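Local coordinates for protein acyl-CoA dehydrogenase (Mycobacterium thermoresistibile, PDB 3NF4) that probably catalyses the alpha,beta-dehydrogenation of acyl-CoA thioesters, using bound flavin adenine dinucleotide as the electron acceptor, at residues A[13-27]-A[75-87]. Residues are numbered along the deposited sequence; the frame is centred on the assembly and turned at random.
Sequences RLLPSQEAAELIELT and QPYEVYLQVLEEI
Arg13 forms a salt-bridge network with Glu85 and Glu86. Its guanidinium grips Glu85 end-on: Arg13 NH1 lies 3.0 Å from Glu85 OE1, and Arg13 NH2 bonds to Glu85 OE2. Both nitrogens come from above the carboxylate plane, and the two flat groups are turned 76° apart. Glu86 OE2 meets the guanidinium edge, 2.8 Å from Arg13 NE, and receives a weak bond from NH2. Arg13 stretches straight past Gln82 (chi3 -177°), and this brings its guanidinium to both acids. Glu85 is shared with Arg304 and Tyr307, and Glu86 with Arg90. These buried carboxylates are therefore well compensated and probably stay ionised.

The Gln82 amide is held at both ends. Gln82 OE1 accepts from Arg13 NH1 at 3.2 Å, in the carbonyl plane and on a lone pair. NE2 donates to Glu78 O and, weakly, to Leu14 O. One water links Leu14 N to Gln82 OE1; another links Leu14 O to Glu78 OE2.

Apolar side chains meet between the helices, joined by Pro16 from the loop. Val79 CG2 touches Pro16 CD and Ala20 CB, the latter at 3.8 Å. Leu23 CD2 reaches Val79 CG1 at 3.7 Å. Ile24 CD1 lies against Val83 CG2. Thr27 bonds through OG1 to Leu23 O and turns its CG2 methyl to Ile87 CG1, 3.9 Å away.

Segments 18-27 and 77-87 of helices 18-35 and 77-88 run nearly parallel; their axes come within 9.7 Å and cross at -22°. This is helix-on-helix packing in the all-alpha N-terminal domain of the acyl-CoA dehydrogenase fold, and Glu85 ties it to helix 289-315 of the C-terminal domain.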
loop_
_atom_site.group_PDB
_atom_site.type_symbol
_atom_site.label_atom_id
_atom_site.label_comp_id
_atom_site.label_asym_id
_atom_site.label_seq_id
_atom_site.Cartn_x
_atom_site.Cartn_y
_atom_site.Cartn_z
ATOM N N ARG A 13 -18.661 -16.151 16.524
ATOM C CA ARG A 13 -18.062 -15.305 17.564
ATOM C C ARG A 13 -17.437 -16.048 18.757
ATOM O O ARG A 13 -17.979 -17.036 19.240
ATOM C CB ARG A 13 -19.096 -14.268 18.064
ATOM C CG ARG A 13 -19.543 -13.259 16.993
ATOM C CD ARG A 13 -20.168 -12.000 17.574
ATOM N NE ARG A 13 -20.633 -11.097 16.517
ATOM C CZ ARG A 13 -19.862 -10.194 15.895
ATOM N NH1 ARG A 13 -18.575 -10.036 16.233
ATOM N NH2 ARG A 13 -20.381 -9.441 14.925
ATOM N N LEU A 14 -16.315 -15.543 19.253
ATOM C CA LEU A 14 -15.759 -16.040 20.511
ATOM C C LEU A 14 -16.318 -15.249 21.711
ATOM O O LEU A 14 -16.043 -14.049 21.860
ATOM C CB LEU A 14 -14.230 -15.972 20.494
ATOM C CG LEU A 14 -13.414 -17.010 19.726
ATOM C CD1 LEU A 14 -12.020 -16.435 19.395
ATOM C CD2 LEU A 14 -13.252 -18.269 20.525
ATOM N N LEU A 15 -17.092 -15.931 22.554
ATOM C CA LEU A 15 -17.836 -15.303 23.651
ATOM C C LEU A 15 -17.614 -16.056 24.973
ATOM O O LEU A 15 -17.484 -17.280 24.957
ATOM C CB LEU A 15 -19.339 -15.258 23.312
ATOM C CG LEU A 15 -19.776 -14.374 22.128
ATOM C CD1 LEU A 15 -21.134 -14.780 21.593
ATOM C CD2 LEU A 15 -19.735 -12.862 22.443
ATOM N N PRO A 16 -17.595 -15.332 26.119
ATOM C CA PRO A 16 -17.216 -15.917 27.430
ATOM C C PRO A 16 -18.260 -16.826 28.115
ATOM O O PRO A 16 -17.937 -17.459 29.123
ATOM C CB PRO A 16 -16.942 -14.686 28.316
ATOM C CG PRO A 16 -17.108 -13.473 27.405
ATOM C CD PRO A 16 -17.938 -13.908 26.245
ATOM N N SER A 17 -19.481 -16.900 27.594
ATOM C CA SER A 17 -20.510 -17.748 28.207
ATOM C C SER A 17 -21.721 -17.926 27.302
ATOM O O SER A 17 -21.858 -17.231 26.286
ATOM C CB SER A 17 -20.977 -17.141 29.526
ATOM O OG SER A 17 -21.695 -15.938 29.300
ATOM N N GLN A 18 -22.607 -18.842 27.690
ATOM C CA GLN A 18 -23.850 -19.077 26.960
ATOM C C GLN A 18 -24.768 -17.859 27.048
ATOM O O GLN A 18 -25.533 -17.587 26.120
ATOM C CB GLN A 18 -24.562 -20.356 27.456
ATOM C CG GLN A 18 -25.843 -20.778 26.670
ATOM C CD GLN A 18 -25.652 -20.796 25.137
ATOM O OE1 GLN A 18 -24.685 -21.373 24.613
ATOM N NE2 GLN A 18 -26.578 -20.161 24.420
ATOM N N GLU A 19 -24.678 -17.131 28.160
ATOM C CA GLU A 19 -25.516 -15.949 28.400
ATOM C C GLU A 19 -25.210 -14.869 27.353
ATOM O O GLU A 19 -26.128 -14.275 26.776
ATOM C CB GLU A 19 -25.296 -15.406 29.824
ATOM N N ALA A 20 -23.912 -14.652 27.107
ATOM C CA ALA A 20 -23.456 -13.687 26.119
ATOM C C ALA A 20 -23.929 -14.070 24.713
ATOM O O ALA A 20 -24.346 -13.200 23.954
ATOM C CB ALA A 20 -21.936 -13.513 26.184
ATOM N N ALA A 21 -23.913 -15.368 24.398
ATOM C CA ALA A 21 -24.377 -15.868 23.104
ATOM C C ALA A 21 -25.837 -15.528 22.827
ATOM O O ALA A 21 -26.192 -15.172 21.683
ATOM C CB ALA A 21 -24.154 -17.372 22.979
ATOM N N GLU A 22 -26.678 -15.634 23.862
ATOM C CA GLU A 22 -28.097 -15.288 23.752
ATOM C C GLU A 22 -28.321 -13.770 23.619
ATOM O O GLU A 22 -29.271 -13.334 22.967
ATOM C CB GLU A 22 -28.901 -15.862 24.941
ATOM N N LEU A 23 -27.451 -12.975 24.237
ATOM C CA LEU A 23 -27.534 -11.512 24.137
ATOM C C LEU A 23 -27.208 -11.058 22.709
ATOM O O LEU A 23 -27.813 -10.127 22.180
ATOM C CB LEU A 23 -26.608 -10.831 25.159
ATOM C CG LEU A 23 -26.434 -9.305 25.063
ATOM C CD1 LEU A 23 -27.765 -8.578 25.388
ATOM C CD2 LEU A 23 -25.311 -8.801 25.935
ATOM N N ILE A 24 -26.254 -11.742 22.084
ATOM C CA ILE A 24 -25.955 -11.491 20.683
ATOM C C ILE A 24 -27.183 -11.846 19.849
ATOM O O ILE A 24 -27.591 -11.082 18.961
ATOM C CB ILE A 24 -24.703 -12.245 20.229
ATOM C CG1 ILE A 24 -23.452 -11.662 20.925
ATOM C CG2 ILE A 24 -24.581 -12.257 18.698
ATOM C CD1 ILE A 24 -23.037 -10.242 20.471
ATOM N N GLU A 25 -27.796 -12.983 20.187
ATOM C CA GLU A 25 -28.976 -13.460 19.495
ATOM C C GLU A 25 -30.118 -12.477 19.628
ATOM O O GLU A 25 -30.835 -12.225 18.660
ATOM C CB GLU A 25 -29.385 -14.830 20.033
ATOM C CG GLU A 25 -30.049 -15.722 18.989
ATOM C CD GLU A 25 -29.218 -15.858 17.705
ATOM O OE1 GLU A 25 -28.080 -16.386 17.763
ATOM O OE2 GLU A 25 -29.714 -15.437 16.630
ATOM N N LEU A 26 -30.297 -11.915 20.816
ATOM C CA LEU A 26 -31.327 -10.890 20.993
ATOM C C LEU A 26 -31.077 -9.643 20.099
ATOM O O LEU A 26 -32.021 -9.092 19.509
ATOM C CB LEU A 26 -31.477 -10.517 22.471
ATOM C CG LEU A 26 -32.416 -9.366 22.870
ATOM C CD1 LEU A 26 -33.885 -9.716 22.610
ATOM C CD2 LEU A 26 -32.217 -8.987 24.339
ATOM N N THR A 27 -29.806 -9.237 19.989
ATOM C CA THR A 27 -29.397 -8.077 19.170
ATOM C C THR A 27 -29.681 -8.258 17.681
ATOM O O THR A 27 -30.156 -7.333 17.040
ATOM C CB THR A 27 -27.888 -7.719 19.361
ATOM O OG1 THR A 27 -27.602 -7.568 20.759
ATOM C CG2 THR A 27 -27.534 -6.429 18.623
ATOM N N GLN A 75 -22.011 -5.571 31.607
ATOM C CA GLN A 75 -21.268 -6.346 30.620
ATOM C C GLN A 75 -19.796 -5.943 30.428
ATOM O O GLN A 75 -19.453 -4.752 30.453
ATOM C CB GLN A 75 -22.006 -6.307 29.277
ATOM C CG GLN A 75 -23.437 -6.875 29.332
ATOM C CD GLN A 75 -23.471 -8.384 29.547
ATOM O OE1 GLN A 75 -22.563 -9.113 29.137
ATOM N NE2 GLN A 75 -24.540 -8.867 30.187
ATOM N N PRO A 76 -18.910 -6.936 30.245
ATOM C CA PRO A 76 -17.546 -6.576 29.834
ATOM C C PRO A 76 -17.498 -6.083 28.371
ATOM O O PRO A 76 -18.420 -6.339 27.584
ATOM C CB PRO A 76 -16.764 -7.889 29.998
ATOM C CG PRO A 76 -17.806 -8.958 29.888
ATOM C CD PRO A 76 -19.046 -8.383 30.502
ATOM N N TYR A 77 -16.428 -5.376 28.039
ATOM C CA TYR A 77 -16.209 -4.832 26.699
ATOM C C TYR A 77 -16.141 -5.887 25.588
ATOM O O TYR A 77 -16.655 -5.667 24.496
ATOM C CB TYR A 77 -15.004 -3.882 26.697
ATOM C CG TYR A 77 -15.427 -2.421 26.771
ATOM C CD1 TYR A 77 -16.282 -1.956 27.793
ATOM C CD2 TYR A 77 -15.006 -1.506 25.801
ATOM C CE1 TYR A 77 -16.689 -0.591 27.842
ATOM C CE2 TYR A 77 -15.405 -0.145 25.840
ATOM C CZ TYR A 77 -16.238 0.301 26.855
ATOM O OH TYR A 77 -16.611 1.634 26.864
ATOM N N GLU A 78 -15.567 -7.044 25.905
ATOM C CA GLU A 78 -15.536 -8.213 25.018
ATOM C C GLU A 78 -16.941 -8.626 24.538
ATOM O O GLU A 78 -17.073 -9.211 23.458
ATOM C CB GLU A 78 -14.792 -9.360 25.725
ATOM C CG GLU A 78 -14.614 -10.678 24.975
ATOM C CD GLU A 78 -13.845 -11.770 25.795
ATOM O OE1 GLU A 78 -13.854 -11.774 27.056
ATOM O OE2 GLU A 78 -13.221 -12.647 25.159
ATOM N N VAL A 79 -17.985 -8.305 25.315
ATOM C CA VAL A 79 -19.367 -8.542 24.886
ATOM C C VAL A 79 -20.022 -7.252 24.366
ATOM O O VAL A 79 -20.612 -7.249 23.273
ATOM C CB VAL A 79 -20.268 -9.216 26.005
ATOM C CG1 VAL A 79 -21.662 -9.471 25.498
ATOM C CG2 VAL A 79 -19.684 -10.509 26.471
ATOM N N TYR A 80 -19.916 -6.158 25.124
ATOM C CA TYR A 80 -20.489 -4.881 24.670
ATOM C C TYR A 80 -20.081 -4.501 23.233
ATOM O O TYR A 80 -20.949 -4.192 22.409
ATOM C CB TYR A 80 -20.173 -3.740 25.656
ATOM C CG TYR A 80 -20.360 -2.352 25.100
ATOM C CD1 TYR A 80 -21.594 -1.941 24.606
ATOM C CD2 TYR A 80 -19.301 -1.433 25.081
ATOM C CE1 TYR A 80 -21.777 -0.645 24.098
ATOM C CE2 TYR A 80 -19.466 -0.146 24.572
ATOM C CZ TYR A 80 -20.717 0.243 24.097
ATOM O OH TYR A 80 -20.921 1.504 23.597
ATOM N N LEU A 81 -18.781 -4.555 22.930
ATOM C CA LEU A 81 -18.275 -4.118 21.627
ATOM C C LEU A 81 -18.797 -4.936 20.447
ATOM O O LEU A 81 -19.001 -4.377 19.345
ATOM C CB LEU A 81 -16.739 -4.078 21.605
ATOM C CG LEU A 81 -16.076 -3.006 22.482
ATOM C CD1 LEU A 81 -14.561 -3.106 22.470
ATOM C CD2 LEU A 81 -16.545 -1.596 22.074
ATOM N N GLN A 82 -19.020 -6.241 20.682
ATOM C CA GLN A 82 -19.515 -7.157 19.641
ATOM C C GLN A 82 -21.040 -6.978 19.395
ATOM O O GLN A 82 -21.548 -7.261 18.295
ATOM C CB GLN A 82 -19.117 -8.638 19.942
ATOM C CG GLN A 82 -17.590 -8.926 19.986
ATOM C CD GLN A 82 -17.204 -10.426 19.997
ATOM O OE1 GLN A 82 -17.396 -11.153 19.010
ATOM N NE2 GLN A 82 -16.617 -10.871 21.098
ATOM N N VAL A 83 -21.770 -6.501 20.409
ATOM C CA VAL A 83 -23.170 -6.088 20.216
ATOM C C VAL A 83 -23.242 -4.823 19.342
ATOM O O VAL A 83 -24.076 -4.711 18.421
ATOM C CB VAL A 83 -23.891 -5.794 21.553
ATOM C CG1 VAL A 83 -25.231 -5.084 21.292
ATOM C CG2 VAL A 83 -24.084 -7.070 22.367
ATOM N N LEU A 84 -22.363 -3.875 19.655
ATOM C CA LEU A 84 -22.181 -2.665 18.860
ATOM C C LEU A 84 -21.835 -3.012 17.398
ATOM O O LEU A 84 -22.351 -2.397 16.465
ATOM C CB LEU A 84 -21.097 -1.798 19.501
ATOM C CG LEU A 84 -21.091 -0.298 19.172
ATOM C CD1 LEU A 84 -22.480 0.354 19.458
ATOM C CD2 LEU A 84 -19.977 0.427 19.924
ATOM N N GLU A 85 -20.998 -4.024 17.198
ATOM C CA GLU A 85 -20.648 -4.460 15.846
ATOM C C GLU A 85 -21.867 -4.979 15.038
ATOM O O GLU A 85 -22.000 -4.691 13.837
ATOM C CB GLU A 85 -19.519 -5.511 15.897
ATOM C CG GLU A 85 -18.817 -5.709 14.575
ATOM C CD GLU A 85 -18.180 -7.081 14.373
ATOM O OE1 GLU A 85 -17.309 -7.538 15.152
ATOM O OE2 GLU A 85 -18.510 -7.689 13.355
ATOM N N GLU A 86 -22.734 -5.748 15.704
ATOM C CA GLU A 86 -23.925 -6.339 15.077
ATOM C C GLU A 86 -24.910 -5.242 14.676
ATOM O O GLU A 86 -25.419 -5.248 13.558
ATOM C CB GLU A 86 -24.605 -7.366 16.003
ATOM C CG GLU A 86 -23.840 -8.700 16.232
ATOM C CD GLU A 86 -23.771 -9.606 14.994
ATOM O OE1 GLU A 86 -24.478 -9.339 13.995
ATOM O OE2 GLU A 86 -22.999 -10.597 15.010
ATOM N N ILE A 87 -25.160 -4.287 15.571
ATOM C CA ILE A 87 -25.921 -3.084 15.206
ATOM C C ILE A 87 -25.369 -2.342 13.959
ATOM O O ILE A 87 -26.124 -2.120 13.006
ATOM C CB ILE A 87 -26.072 -2.108 16.397
ATOM C CG1 ILE A 87 -26.831 -2.792 17.532
ATOM C CG2 ILE A 87 -26.788 -0.804 15.974
ATOM C CD1 ILE A 87 -26.644 -2.106 18.897
HETATM O O HOH W 1 -15.426 -13.296 17.827
HETATM O O HOH W 2 -13.551 -12.801 22.615
#